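Local coordinates for tetratricopeptide TPR_2 repeat protein (Thermobaculum terrenum, PDB 5DJS) that has no assigned function but joins tetratricopeptide repeats to a region of the glycosyl transferase family 41, which belongs to the GT-B clan, with uridine-5'-diphosphate bound in the model, at residues Ile97-His101 / Gly116-Ala120; Trp139-Asp145 / Thr274-Ala278; Leu46-Leu51 / Leu65-Ala69; Leu288-Gly292 / Arg300-Leu304. The protein carries 1 engineered substitution. One frame throughout, in Å; residues are numbered along the deposited sequence.

Interaction 1 of 4, residues Ile97-His101 / Gly116-Ala120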
loop_
_atom_site.group_PDB
_atom_site.type_symbol
_atom_site.label_atom_id
_atom_site.label_comp_id
_atom_site.label_asym_id
_atom_site.label_seq_id
_atom_site.Cartn_x
_atom_site.Cartn_y
_atom_site.Cartn_z
ATOM N N ILE A 97 -12.071 -12.087 4.208
ATOM C CA ILE A 97 -11.260 -12.892 5.134
ATOM C C ILE A 97 -11.741 -14.349 5.101
ATOM O O ILE A 97 -10.938 -15.256 4.934
ATOM C CB ILE A 97 -11.265 -12.301 6.576
ATOM C CG1 ILE A 97 -10.416 -11.012 6.614
ATOM C CG2 ILE A 97 -10.712 -13.294 7.596
ATOM C CD1 ILE A 97 -10.610 -10.148 7.849
ATOM N N THR A 98 -13.054 -14.551 5.212
ATOM C CA THR A 98 -13.662 -15.873 5.066
ATOM C C THR A 98 -13.235 -16.551 3.772
ATOM O O THR A 98 -12.778 -17.680 3.811
ATOM C CB THR A 98 -15.196 -15.799 5.103
ATOM O OG1 THR A 98 -15.596 -15.063 6.258
ATOM C CG2 THR A 98 -15.814 -17.208 5.166
ATOM N N SER A 99 -13.386 -15.867 2.637
ATOM C CA SER A 99 -12.925 -16.409 1.352
ATOM C C SER A 99 -11.428 -16.805 1.359
ATOM O O SER A 99 -11.053 -17.836 0.787
ATOM C CB SER A 99 -13.209 -15.446 0.207
ATOM O OG SER A 99 -14.419 -15.787 -0.427
ATOM N N LEU A 100 -10.592 -15.985 1.998
ATOM C CA LEU A 100 -9.164 -16.281 2.132
ATOM C C LEU A 100 -8.938 -17.524 2.998
ATOM O O LEU A 100 -8.092 -18.350 2.665
ATOM C CB LEU A 100 -8.398 -15.068 2.690
ATOM C CG LEU A 100 -7.742 -14.015 1.781
ATOM C CD1 LEU A 100 -8.121 -14.134 0.319
ATOM C CD2 LEU A 100 -8.016 -12.601 2.291
ATOM N N HIS A 101 -9.689 -17.660 4.091
ATOM C CA HIS A 101 -9.663 -18.883 4.905
ATOM C C HIS A 101 -9.977 -20.114 4.066
ATOM O O HIS A 101 -9.276 -21.119 4.168
ATOM C CB HIS A 101 -10.645 -18.820 6.095
ATOM C CG HIS A 101 -10.118 -18.070 7.277
ATOM N ND1 HIS A 101 -9.238 -18.627 8.182
ATOM C CD2 HIS A 101 -10.347 -16.808 7.705
ATOM C CE1 HIS A 101 -8.938 -17.733 9.109
ATOM N NE2 HIS A 101 -9.598 -16.620 8.842
ATOM N N GLY A 116 -2.009 -12.550 1.809
ATOM C CA GLY A 116 -3.246 -11.801 1.610
ATOM C C GLY A 116 -4.072 -11.746 2.875
ATOM O O GLY A 116 -4.557 -10.681 3.262
ATOM N N LEU A 117 -4.206 -12.899 3.527
ATOM C CA LEU A 117 -4.892 -12.998 4.815
ATOM C C LEU A 117 -4.209 -12.113 5.860
ATOM O O LEU A 117 -4.873 -11.294 6.497
ATOM C CB LEU A 117 -4.954 -14.461 5.280
ATOM C CG LEU A 117 -5.599 -14.754 6.635
ATOM C CD1 LEU A 117 -7.052 -14.313 6.665
ATOM C CD2 LEU A 117 -5.486 -16.233 6.949
ATOM N N TYR A 118 -2.893 -12.256 6.013
ATOM C CA TYR A 118 -2.103 -11.385 6.914
ATOM C C TYR A 118 -2.353 -9.896 6.676
ATOM O O TYR A 118 -2.621 -9.156 7.626
ATOM C CB TYR A 118 -0.607 -11.678 6.773
ATOM C CG TYR A 118 0.319 -10.802 7.600
ATOM C CD1 TYR A 118 0.065 -10.547 8.951
ATOM C CD2 TYR A 118 1.482 -10.262 7.036
ATOM C CE1 TYR A 118 0.929 -9.754 9.702
ATOM C CE2 TYR A 118 2.351 -9.480 7.779
ATOM C CZ TYR A 118 2.077 -9.226 9.105
ATOM O OH TYR A 118 2.959 -8.465 9.837
ATOM N N VAL A 119 -2.270 -9.477 5.412
ATOM C CA VAL A 119 -2.589 -8.103 5.013
ATOM C C VAL A 119 -4.019 -7.732 5.402
ATOM O O VAL A 119 -4.243 -6.713 6.053
ATOM C CB VAL A 119 -2.414 -7.908 3.493
ATOM C CG1 VAL A 119 -3.046 -6.606 3.008
ATOM C CG2 VAL A 119 -0.939 -7.947 3.144
ATOM N N ALA A 120 -4.968 -8.579 5.008
ATOM C CA ALA A 120 -6.399 -8.334 5.214
ATOM C C ALA A 120 -6.765 -8.042 6.665
ATOM O O ALA A 120 -7.628 -7.202 6.923
ATOM C CB ALA A 120 -7.215 -9.509 4.703
#
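Where the tetratricopeptide repeats give way to the family 41 region, helix 93-106 of the 77-110 repeat range and the next helix, 111-120, pack as an antiparallel pair in which I97, L100 and H101 face L117 and A120. The segment axes run at 157° to each other and come within 9.8 Å, with the backbones nearest at L100 and L117. L117 has the largest share of the contact. Its CG stands anti to the backbone N (chi1 178°), which carries the two methyl groups across to the other helix. There CD1 meets I97 CG2 at 3.9 Å, the two side chains crossing at about a right angle. The same CD1 lies 4.1 Å from H101 NE2, while L117 CD2 sits over one face of the imidazole. A120 supplies the second patch: its CB is 4.0 Å from I97 CG1 and also 4.0 Å from L100 CD2, so a single methyl group is shared by two side chains of the facing helix. L100 CD2 also rests on the backbone of the other helix, 4.0 Å from L117 N and close to G116 O, where glycine has no side chain to intervene. L100 also touches Y81 and A120 touches V88, both of helix 77-89, and L117 reaches L135 of helix 129-143. The carbonyl oxygens of I97 and G116 are engaged within their own helices, accepting from H101 N and A120 N. What joins the two segments is apolar packing, so the fit of side chains probably sets the register, there being no polar pair between them, and the histidine marks the exposed margin.

Interaction 2 of 4, residues Trp139-Asp145 / Thr274-Ala278; sequences WARRYAD and TGMRA
The carbonyl oxygen of A140 is gripped by two backbone donors, A144 N at 2.8 Å and D145 N at 2.9 Å, and this double hold probably helps to fix the turn from which D145 reaches the loop 274-278. There D145 OD1 accepts R277 N at 3.1 Å in a nearly straight bond (167° at the hydrogen), met on the syn side but 29° out of the carboxylate plane. The other oxygen, OD2, lies 3.4 Å from R277 CG, the two side chains crossing at about a right angle. Carboxylate and guanidinium stand nearly perpendicular, and their charged atoms are not in contact; the hydrogen bond is to the backbone of R277, and any attraction between the charges is at most long-range. The contact ties helix 129-143 to a loop between strands 263-266 and 281-285 of the parallel sheet in the family 41 region. The loop is shaped by an ST turn in which T274 OG1 accepts M276 N; the same hydroxyl is hydrogen-bonded to E299. G275, at a positive phi, brings its carbonyl against A140 CB. M276 then packs against W139, A140 and A144. Its CG lies at the edge of the W139 ring, 3.8 Å from CZ3, and SD makes a Met-aromatic contact at that edge, 5.4 Å from the centroid of the six-membered ring. A bend at the end of the chain (chi3 67°) brings CE to 3.9 Å from A144 CB. W139 is itself positioned by a bond from NE1 to H111 O and by H247, whose ring meets it edge-to-face.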
loop_
_atom_site.group_PDB
_atom_site.type_symbol
_atom_site.label_atom_id
_atom_site.label_comp_id
_atom_site.label_asym_id
_atom_site.label_seq_id
_atom_site.Cartn_x
_atom_site.Cartn_y
_atom_site.Cartn_z
ATOM N N TRP A 139 3.735 -17.807 8.525
ATOM C CA TRP A 139 4.079 -17.696 7.105
ATOM C C TRP A 139 5.567 -17.876 6.881
ATOM O O TRP A 139 5.983 -18.691 6.060
ATOM C CB TRP A 139 3.651 -16.318 6.579
ATOM C CG TRP A 139 3.931 -16.039 5.142
ATOM C CD1 TRP A 139 3.148 -16.343 4.083
ATOM C CD2 TRP A 139 5.058 -15.346 4.622
ATOM N NE1 TRP A 139 3.711 -15.889 2.913
ATOM C CE2 TRP A 139 4.895 -15.275 3.218
ATOM C CE3 TRP A 139 6.200 -14.777 5.205
ATOM C CZ2 TRP A 139 5.831 -14.659 2.386
ATOM C CZ3 TRP A 139 7.134 -14.148 4.369
ATOM C CH2 TRP A 139 6.942 -14.103 2.979
ATOM N N ALA A 140 6.350 -17.094 7.620
ATOM C CA ALA A 140 7.804 -17.055 7.481
ATOM C C ALA A 140 8.395 -18.419 7.718
ATOM O O ALA A 140 9.191 -18.906 6.909
ATOM C CB ALA A 140 8.405 -16.058 8.465
ATOM N N ARG A 141 7.996 -19.030 8.826
ATOM C CA ARG A 141 8.446 -20.382 9.182
ATOM C C ARG A 141 8.201 -21.389 8.056
ATOM O O ARG A 141 9.042 -22.238 7.799
ATOM C CB ARG A 141 7.757 -20.848 10.468
ATOM C CG ARG A 141 8.494 -21.940 11.223
ATOM C CD ARG A 141 7.591 -22.633 12.235
ATOM N NE ARG A 141 6.372 -23.162 11.591
ATOM C CZ ARG A 141 5.111 -22.790 11.848
ATOM N NH1 ARG A 141 4.814 -21.889 12.787
ATOM N NH2 ARG A 141 4.121 -23.349 11.157
ATOM N N ARG A 142 7.059 -21.270 7.385
ATOM C CA ARG A 142 6.682 -22.185 6.314
ATOM C C ARG A 142 7.471 -21.963 5.032
ATOM O O ARG A 142 7.942 -22.930 4.437
ATOM C CB ARG A 142 5.184 -22.070 6.005
ATOM C CG ARG A 142 4.294 -22.670 7.079
ATOM C CD ARG A 142 2.818 -22.510 6.752
ATOM N NE ARG A 142 2.013 -22.816 7.927
ATOM C CZ ARG A 142 1.751 -24.038 8.395
ATOM N NH1 ARG A 142 2.214 -25.127 7.783
ATOM N NH2 ARG A 142 1.006 -24.172 9.495
ATOM N N TYR A 143 7.598 -20.700 4.607
ATOM C CA TYR A 143 8.052 -20.365 3.242
ATOM C C TYR A 143 9.372 -19.600 3.114
ATOM O O TYR A 143 9.940 -19.542 2.021
ATOM C CB TYR A 143 6.941 -19.596 2.515
ATOM C CG TYR A 143 5.610 -20.307 2.562
ATOM C CD1 TYR A 143 5.479 -21.614 2.073
ATOM C CD2 TYR A 143 4.488 -19.697 3.120
ATOM C CE1 TYR A 143 4.258 -22.281 2.133
ATOM C CE2 TYR A 143 3.272 -20.353 3.184
ATOM C CZ TYR A 143 3.155 -21.634 2.698
ATOM O OH TYR A 143 1.920 -22.212 2.798
ATOM N N ALA A 144 9.870 -19.035 4.210
ATOM C CA ALA A 144 11.002 -18.107 4.157
ATOM C C ALA A 144 12.197 -18.597 4.956
ATOM O O ALA A 144 13.279 -18.765 4.402
ATOM C CB ALA A 144 10.569 -16.741 4.660
ATOM N N ASP A 145 12.001 -18.816 6.253
ATOM C CA ASP A 145 13.096 -19.196 7.161
ATOM C C ASP A 145 13.844 -20.501 6.811
ATOM O O ASP A 145 15.039 -20.599 7.076
ATOM C CB ASP A 145 12.603 -19.231 8.616
ATOM C CG ASP A 145 12.232 -17.841 9.156
ATOM O OD1 ASP A 145 12.363 -16.825 8.420
ATOM O OD2 ASP A 145 11.805 -17.766 10.330
ATOM N N THR A 274 7.578 -8.366 8.324
ATOM C CA THR A 274 7.543 -9.426 7.320
ATOM C C THR A 274 7.399 -10.810 7.966
ATOM O O THR A 274 6.978 -11.763 7.305
ATOM C CB THR A 274 8.834 -9.461 6.489
ATOM O OG1 THR A 274 9.974 -9.568 7.366
ATOM C CG2 THR A 274 8.948 -8.210 5.613
ATOM N N GLY A 275 7.807 -10.910 9.238
ATOM C CA GLY A 275 7.828 -12.152 9.976
ATOM C C GLY A 275 9.123 -12.929 9.822
ATOM O O GLY A 275 9.323 -13.929 10.535
ATOM N N MET A 276 10.010 -12.463 8.932
ATOM C CA MET A 276 11.167 -13.241 8.477
ATOM C C MET A 276 12.398 -13.026 9.359
ATOM O O MET A 276 12.638 -11.915 9.820
ATOM C CB MET A 276 11.527 -12.847 7.041
ATOM C CG MET A 276 10.449 -13.133 6.019
ATOM S SD MET A 276 10.780 -12.356 4.425
ATOM C CE MET A 276 12.232 -13.256 3.890
ATOM N N ARG A 277 13.185 -14.090 9.554
ATOM C CA ARG A 277 14.549 -13.985 10.114
ATOM C C ARG A 277 15.486 -13.256 9.150
ATOM O O ARG A 277 16.323 -12.466 9.589
ATOM C CB ARG A 277 15.159 -15.368 10.384
ATOM C CG ARG A 277 14.548 -16.157 11.528
ATOM C CD ARG A 277 15.252 -17.502 11.690
ATOM N NE ARG A 277 16.101 -17.537 12.884
ATOM C CZ ARG A 277 15.711 -17.919 14.110
ATOM N NH1 ARG A 277 14.458 -18.322 14.357
ATOM N NH2 ARG A 277 16.589 -17.903 15.115
ATOM N N ALA A 278 15.344 -13.546 7.850
ATOM C CA ALA A 278 16.193 -12.975 6.790
ATOM C C ALA A 278 16.143 -11.448 6.624
ATOM O O ALA A 278 17.070 -10.863 6.046
ATOM C CB ALA A 278 15.871 -13.627 5.455
#

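Interaction 3 of 4, residues Leu46-Leu51 / Leu65-Ala69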
loop_
_atom_site.group_PDB
_atom_site.type_symbol
_atom_site.label_atom_id
_atom_site.label_comp_id
_atom_site.label_asym_id
_atom_site.label_seq_id
_atom_site.Cartn_x
_atom_site.Cartn_y
_atom_site.Cartn_z
ATOM N N LEU A 46 -13.926 -17.238 -16.718
ATOM C CA LEU A 46 -14.661 -16.498 -15.689
ATOM C C LEU A 46 -13.711 -15.980 -14.616
ATOM O O LEU A 46 -13.712 -14.792 -14.309
ATOM C CB LEU A 46 -15.726 -17.390 -15.028
ATOM C CG LEU A 46 -17.199 -17.366 -15.480
ATOM C CD1 LEU A 46 -17.509 -16.467 -16.669
ATOM C CD2 LEU A 46 -17.689 -18.779 -15.748
ATOM N N HIS A 47 -12.904 -16.886 -14.067
ATOM C CA HIS A 47 -11.885 -16.542 -13.067
ATOM C C HIS A 47 -10.881 -15.461 -13.511
ATOM O O HIS A 47 -10.601 -14.532 -12.752
ATOM C CB HIS A 47 -11.105 -17.791 -12.659
ATOM C CG HIS A 47 -9.871 -17.492 -11.866
ATOM N ND1 HIS A 47 -9.923 -17.006 -10.579
ATOM C CD2 HIS A 47 -8.557 -17.606 -12.179
ATOM C CE1 HIS A 47 -8.693 -16.839 -10.129
ATOM N NE2 HIS A 47 -7.846 -17.188 -11.081
ATOM N N LEU A 48 -10.339 -15.596 -14.718
ATOM C CA LEU A 48 -9.334 -14.658 -15.224
ATOM C C LEU A 48 -9.916 -13.263 -15.489
ATOM O O LEU A 48 -9.294 -12.251 -15.128
ATOM C CB LEU A 48 -8.662 -15.213 -16.488
ATOM C CG LEU A 48 -7.498 -14.420 -17.105
ATOM C CD1 LEU A 48 -6.466 -13.985 -16.071
ATOM C CD2 LEU A 48 -6.834 -15.248 -18.195
ATOM N N LEU A 49 -11.096 -13.218 -16.116
ATOM C CA LEU A 49 -11.894 -11.982 -16.197
ATOM C C LEU A 49 -12.195 -11.387 -14.821
ATOM O O LEU A 49 -12.230 -10.171 -14.664
ATOM C CB LEU A 49 -13.218 -12.211 -16.915
ATOM C CG LEU A 49 -13.313 -11.975 -18.412
ATOM C CD1 LEU A 49 -14.675 -12.428 -18.904
ATOM C CD2 LEU A 49 -13.122 -10.514 -18.764
ATOM N N GLY A 50 -12.446 -12.255 -13.847
ATOM C CA GLY A 50 -12.498 -11.880 -12.442
ATOM C C GLY A 50 -11.292 -11.093 -11.966
ATOM O O GLY A 50 -11.468 -9.980 -11.476
ATOM N N LEU A 51 -10.083 -11.660 -12.108
ATOM C CA LEU A 51 -8.829 -10.980 -11.695
ATOM C C LEU A 51 -8.697 -9.613 -12.329
ATOM O O LEU A 51 -8.452 -8.628 -11.641
ATOM C CB LEU A 51 -7.566 -11.725 -12.137
ATOM C CG LEU A 51 -7.300 -13.179 -11.845
ATOM C CD1 LEU A 51 -5.855 -13.508 -12.204
ATOM C CD2 LEU A 51 -7.552 -13.438 -10.390
ATOM N N LEU A 65 -18.376 -12.502 -11.454
ATOM C CA LEU A 65 -17.572 -13.452 -12.250
ATOM C C LEU A 65 -16.823 -14.499 -11.388
ATOM O O LEU A 65 -16.828 -15.701 -11.696
ATOM C CB LEU A 65 -16.572 -12.710 -13.130
ATOM C CG LEU A 65 -17.176 -11.939 -14.305
ATOM C CD1 LEU A 65 -16.099 -11.084 -14.931
ATOM C CD2 LEU A 65 -17.782 -12.856 -15.356
ATOM N N LEU A 66 -16.206 -14.033 -10.304
ATOM C CA LEU A 66 -15.454 -14.908 -9.399
ATOM C C LEU A 66 -16.348 -15.829 -8.587
ATOM O O LEU A 66 -15.976 -16.980 -8.375
ATOM C CB LEU A 66 -14.548 -14.095 -8.463
ATOM C CG LEU A 66 -13.414 -13.377 -9.199
ATOM C CD1 LEU A 66 -12.873 -12.218 -8.379
ATOM C CD2 LEU A 66 -12.312 -14.360 -9.577
ATOM N N ARG A 67 -17.503 -15.335 -8.127
ATOM C CA ARG A 67 -18.507 -16.185 -7.449
ATOM C C ARG A 67 -19.074 -17.288 -8.349
ATOM O O ARG A 67 -19.391 -18.379 -7.869
ATOM C CB ARG A 67 -19.678 -15.360 -6.922
ATOM C CG ARG A 67 -19.380 -14.591 -5.651
ATOM C CD ARG A 67 -20.642 -14.322 -4.852
ATOM N NE ARG A 67 -20.339 -13.580 -3.628
ATOM C CZ ARG A 67 -20.359 -12.249 -3.495
ATOM N NH1 ARG A 67 -20.678 -11.439 -4.517
ATOM N NH2 ARG A 67 -20.056 -11.719 -2.309
ATOM N N ARG A 68 -19.221 -16.996 -9.640
ATOM C CA ARG A 68 -19.723 -17.984 -10.596
ATOM C C ARG A 68 -18.651 -19.047 -10.866
ATOM O O ARG A 68 -18.965 -20.229 -10.992
ATOM C CB ARG A 68 -20.158 -17.306 -11.901
ATOM C CG ARG A 68 -21.234 -18.053 -12.683
ATOM C CD ARG A 68 -21.178 -17.674 -14.162
ATOM N NE ARG A 68 -22.484 -17.428 -14.779
ATOM C CZ ARG A 68 -22.668 -17.030 -16.043
ATOM N NH1 ARG A 68 -21.630 -16.834 -16.865
ATOM N NH2 ARG A 68 -23.905 -16.830 -16.498
ATOM N N ALA A 69 -17.392 -18.615 -10.952
ATOM C CA ALA A 69 -16.259 -19.527 -11.036
ATOM C C ALA A 69 -16.182 -20.454 -9.812
ATOM O O ALA A 69 -15.987 -21.663 -9.950
ATOM C CB ALA A 69 -14.968 -18.737 -11.197
#
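The L66 methyl CD2 approaches the H47 imidazole obliquely, 3.7 Å from ND1, and the ring of Y79 meets the same imidazole with the planes inclined at about 30°. At the edge of the R68 guanidinium, near its plane, lies L46 CD1, 4.1 Å from R68 NH1. The two helices, 43-56 and 59-72, are the antiparallel hairpin of a tetratricopeptide repeat, their segment axes 7.9 Å apart at an angle of 150°. Counted from residue 43, G50 and A69 fall at positions eight and twenty-seven of the repeat, where small residues recur in this motif and permit close helix packing. Here L66 lies directly on the glycine backbone, CG to G50 CA being 3.7 Å, and the A69 methyl rests on the facing helix, touching L46 CB and the backbone N of H47. L65 lies at the centre of the apolar packing: CD1 packs on L49 CB, CD2 on L46 CD1, with the leucines L46 and L65 crossing at about a right angle. Although the first side-chain bond of H47 leads away from the other helix, its CG is anti to the backbone N (chi1 168°), and the ring comes back within touch of L66. L46 and L49 also lean on L36 of helix 25-38, while L66 reaches V86 of helix 77-89, so the hairpin is packed against helices before and after it. At the exposed margin the aliphatic stem of R68 touches L46, its CD standing 4.0 Å from L46 CD2.

Interaction 4 of 4, residues Leu288-Gly292 / Arg300-Leu304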
loop_
_atom_site.group_PDB
_atom_site.type_symbol
_atom_site.label_atom_id
_atom_site.label_comp_id
_atom_site.label_asym_id
_atom_site.label_seq_id
_atom_site.Cartn_x
_atom_site.Cartn_y
_atom_site.Cartn_z
ATOM N N LEU A 288 5.991 6.852 14.495
ATOM C CA LEU A 288 5.382 5.727 13.778
ATOM C C LEU A 288 5.473 4.382 14.500
ATOM O O LEU A 288 4.531 3.593 14.422
ATOM C CB LEU A 288 5.990 5.596 12.370
ATOM C CG LEU A 288 5.375 4.552 11.421
ATOM C CD1 LEU A 288 3.920 4.874 11.111
ATOM C CD2 LEU A 288 6.168 4.459 10.130
ATOM N N CYS A 289 6.596 4.133 15.182
ATOM C CA CYS A 289 6.878 2.860 15.866
ATOM C C CYS A 289 6.950 3.108 17.382
ATOM O O CYS A 289 7.981 3.580 17.873
ATOM C CB CYS A 289 8.224 2.285 15.367
ATOM S SG CYS A 289 8.449 2.152 13.568
ATOM N N PRO A 290 5.872 2.795 18.139
ATOM C CA PRO A 290 5.838 3.192 19.566
ATOM C C PRO A 290 6.845 2.465 20.460
ATOM O O PRO A 290 7.338 1.428 20.069
ATOM C CB PRO A 290 4.404 2.858 19.994
ATOM C CG PRO A 290 3.971 1.782 19.063
ATOM C CD PRO A 290 4.645 2.080 17.748
ATOM N N PRO A 291 7.149 3.014 21.651
ATOM C CA PRO A 291 8.184 2.491 22.564
ATOM C C PRO A 291 8.292 0.966 22.795
ATOM O O PRO A 291 9.396 0.418 22.647
ATOM C CB PRO A 291 7.872 3.215 23.876
ATOM C CG PRO A 291 7.403 4.555 23.420
ATOM C CD PRO A 291 6.634 4.311 22.137
ATOM N N GLY A 292 7.193 0.291 23.140
ATOM C CA GLY A 292 7.246 -1.152 23.486
ATOM C C GLY A 292 6.922 -2.121 22.353
ATOM O O GLY A 292 6.438 -3.231 22.599
ATOM N N ARG A 300 14.983 -5.568 13.190
ATOM C CA ARG A 300 15.303 -4.491 14.123
ATOM C C ARG A 300 14.703 -3.202 13.587
ATOM O O ARG A 300 14.941 -2.827 12.431
ATOM C CB ARG A 300 16.805 -4.301 14.295
ATOM C CG ARG A 300 17.425 -5.149 15.382
ATOM C CD ARG A 300 18.860 -4.719 15.601
ATOM N NE ARG A 300 19.751 -5.867 15.771
ATOM C CZ ARG A 300 21.009 -5.950 15.330
ATOM N NH1 ARG A 300 21.585 -4.956 14.650
ATOM N NH2 ARG A 300 21.705 -7.059 15.566
ATOM N N LEU A 301 13.926 -2.529 14.430
ATOM C CA LEU A 301 13.292 -1.280 14.046
ATOM C C LEU A 301 14.336 -0.158 14.023
ATOM O O LEU A 301 15.137 -0.028 14.949
ATOM C CB LEU A 301 12.161 -0.940 15.020
ATOM C CG LEU A 301 10.983 -1.916 15.056
ATOM C CD1 LEU A 301 10.077 -1.594 16.232
ATOM C CD2 LEU A 301 10.184 -1.878 13.765
ATOM N N VAL A 302 14.329 0.627 12.948
ATOM C CA VAL A 302 15.211 1.777 12.792
ATOM C C VAL A 302 14.317 3.008 12.849
ATOM O O VAL A 302 13.692 3.375 11.852
ATOM C CB VAL A 302 15.985 1.706 11.454
ATOM C CG1 VAL A 302 16.778 2.976 11.183
ATOM C CG2 VAL A 302 16.912 0.505 11.439
ATOM N N ARG A 303 14.246 3.627 14.023
ATOM C CA ARG A 303 13.370 4.774 14.242
ATOM C C ARG A 303 14.067 6.086 13.868
ATOM O O ARG A 303 14.677 6.739 14.721
ATOM C CB ARG A 303 12.924 4.827 15.704
ATOM C CG ARG A 303 12.205 3.592 16.220
ATOM C CD ARG A 303 12.103 3.637 17.741
ATOM N NE ARG A 303 10.960 2.872 18.251
ATOM C CZ ARG A 303 10.932 1.551 18.445
ATOM N NH1 ARG A 303 11.987 0.781 18.170
ATOM N NH2 ARG A 303 9.832 0.988 18.928
ATOM N N LEU A 304 13.961 6.483 12.601
ATOM C CA LEU A 304 14.490 7.779 12.156
ATOM C C LEU A 304 13.914 8.935 13.002
ATOM O O LEU A 304 12.748 8.896 13.416
ATOM C CB LEU A 304 14.143 8.046 10.687
ATOM C CG LEU A 304 14.662 7.116 9.595
ATOM C CD1 LEU A 304 14.065 7.527 8.256
ATOM C CD2 LEU A 304 16.176 7.112 9.538
#
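R303 reaches across to two successive carbonyl groups, those of C289 and P290. Its NH2 donates to P290 O at 2.8 Å, an acceptor that lies almost in the guanidinium plane (6° out of it), although the nitrogen itself stands well above the plane of the P290 carbonyl. NE donates to C289 O at 3.1 Å, again from above the carbonyl plane (35° out of it), and a weak bond of 3.4 Å links NH2 to the same C289 oxygen. Both stronger bonds are clearly bent, at about 140° at the hydrogen. NH2 also forms a salt bridge with D294 OD1, which probably steadies the rotation of the guanidinium. C289 CB covers one face of the guanidinium, 4.0 Å from NE, and L301 CD1 approaches the same CB at 4.4 Å. An extended chain from CG to NE carries the group out to the loop. The arginine belongs to strand 300-304, an outermost strand of the six-stranded parallel sheet of one of the two Rossmann-like domains expected of a GT-B fold. Loop 288-292 is part of the connection from its neighbour 281-285, and R303 joins that connection to the strand it leads into. L288 N is bonded to D285 OD1. Further out, backbone hydrogen bonds between V302 and both L282 and G284 hold the strand in the sheet, and V302 packs on A511 and M515 of helix 479-521.

Overall arrangement
Along the chain the contacts run from repeat to sheet: interaction 3 lies inside a tetratricopeptide repeat, interaction 1 about 18 Å away, centre to centre, links the last repeat to the following helix, and interaction 2, about 18 Å from interaction 1, centre to centre, joins helix 129-143 to a loop of the first parallel sheet. Interaction 4, at the outermost strand 300-304 of that sheet, is about 21 Å from interaction 2 and about 41 Å from interaction 3, centre to centre, on the other side of the chain's centre. None touches another. The uridine-5'-diphosphate pocket is formed by residues between F336 and E427, around the second parallel sheet, and these contacts contribute no residue to it.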